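Uncharacterized protein (Pseudomonas aeruginosa UCBPP-PA14, PDB 3FD9) acts as the antiactivator of the type III secretion regulon, disrupting self-association and DNA binding of the activator ExsA, and may itself bind DNA. Local coordinates at the interface of chains A and B. Sequence-based numbering; all coordinates share one arbitrary frame. Chains: chain A/B, Uncharacterized protein.

The interface of chains A and B. Residues chain A 25, 60-62, 97, 101; chain B 30-31.
One arginine from chain B carries this patch of the A–B contact: B:Arg31, which buries 103 Å² against chain A. Its CG lies anti to the backbone N (chi1 -171°) and the chain runs extended from CG to NE, so the guanidinium is carried past A:Gly61, whose carbonyl O lies 3.5 Å from B:Arg31 CB, to the carboxylate of A:Asp101. The two side chains cross at about a right angle. The grip is side-on, but both nitrogens go to the same oxygen: B:Arg31 NE donates to A:Asp101 OD2 at 2.6 Å, a salt bridge as well as a hydrogen bond, and B:Arg31 NH2 donates to A:Asp101 OD2 at 2.8 Å. Carboxylate and guanidinium planes stand 71° apart; both nitrogens meet OD2 from above the carboxylate plane, and both bonds are strongly bent. A:Gln97, one helical turn earlier, steadies the acceptor; its chain bends at chi2 (58°) and A:Gln97 NE2 donates a nearly straight bond of 3.2 Å to A:Asp101 OD2, which lies in the amide plane. It also meets the arginine tip to tip, A:Gln97 NE2 3.7 Å from B:Arg31 NE, in contact only. Three donors thus converge on OD2, which would be expected to keep the carboxylate ionised. A:Leu62 lays CD2 over one guanidinium face, towards its rim, 3.4 Å from B:Arg31 CZ. Nearer the backbone, B:Ala30 CB rests 4.0 Å from A:Gly61 CA. In the fold, the start of chain B helix 30-39 meets the loop after chain A helix 52-60 and the first turns of helix 96-115, in an interface that is not an exact two-fold and may belong to the crystal.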
# COMPACT_ATOMS: atom_id res chain seq x y z
N SER A 25 4.50 4.89 -1.64
CA SER A 25 4.28 4.72 -3.07
C SER A 25 4.30 3.27 -3.50
O SER A 25 4.24 2.97 -4.69
CB SER A 25 5.33 5.48 -3.87
OG SER A 25 5.09 6.88 -3.83
N ARG A 60 7.92 6.14 -11.82
CA ARG A 60 7.20 5.31 -12.77
C ARG A 60 6.28 4.32 -12.07
O ARG A 60 5.46 3.66 -12.72
CB ARG A 60 8.18 4.60 -13.71
CG ARG A 60 9.02 5.59 -14.53
CD ARG A 60 10.03 4.91 -15.43
NE ARG A 60 10.73 5.88 -16.28
CZ ARG A 60 11.66 5.55 -17.17
NH1 ARG A 60 12.02 4.29 -17.32
NH2 ARG A 60 12.24 6.49 -17.90
N GLY A 61 6.40 4.22 -10.75
CA GLY A 61 5.61 3.29 -9.98
C GLY A 61 6.06 1.85 -10.12
O GLY A 61 5.26 0.92 -9.94
N LEU A 62 7.34 1.65 -10.41
CA LEU A 62 7.85 0.31 -10.69
C LEU A 62 8.42 -0.42 -9.46
O LEU A 62 9.61 -0.38 -9.18
CB LEU A 62 8.89 0.36 -11.82
CG LEU A 62 8.35 0.89 -13.16
CD1 LEU A 62 9.45 1.00 -14.19
CD2 LEU A 62 7.23 0.01 -13.67
N GLN A 97 3.32 -4.45 -21.09
CA GLN A 97 3.42 -3.67 -19.87
C GLN A 97 4.80 -3.05 -19.76
O GLN A 97 4.96 -1.93 -19.27
CB GLN A 97 3.17 -4.55 -18.66
CG GLN A 97 2.79 -3.76 -17.43
CD GLN A 97 1.55 -2.92 -17.67
OE1 GLN A 97 0.50 -3.45 -18.09
NE2 GLN A 97 1.66 -1.61 -17.41
N ASP A 101 5.84 1.03 -19.75
CA ASP A 101 6.35 1.68 -18.56
C ASP A 101 7.77 2.15 -18.75
O ASP A 101 8.22 3.07 -18.06
CB ASP A 101 6.29 0.74 -17.38
CG ASP A 101 4.88 0.51 -16.89
OD1 ASP A 101 4.11 1.49 -16.85
OD2 ASP A 101 4.56 -0.65 -16.55
N ALA B 30 0.47 2.86 -8.13
CA ALA B 30 1.04 4.09 -8.68
C ALA B 30 1.27 3.90 -10.17
O ALA B 30 1.06 4.81 -10.97
CB ALA B 30 2.34 4.45 -7.96
N ARG B 31 1.70 2.70 -10.52
CA ARG B 31 1.95 2.34 -11.91
C ARG B 31 0.68 2.54 -12.73
O ARG B 31 0.70 3.19 -13.78
CB ARG B 31 2.35 0.88 -11.96
CG ARG B 31 2.84 0.38 -13.28
CD ARG B 31 2.85 -1.14 -13.28
NE ARG B 31 3.72 -1.65 -14.32
CZ ARG B 31 4.85 -2.32 -14.08
NH1 ARG B 31 5.22 -2.57 -12.82
NH2 ARG B 31 5.60 -2.76 -15.09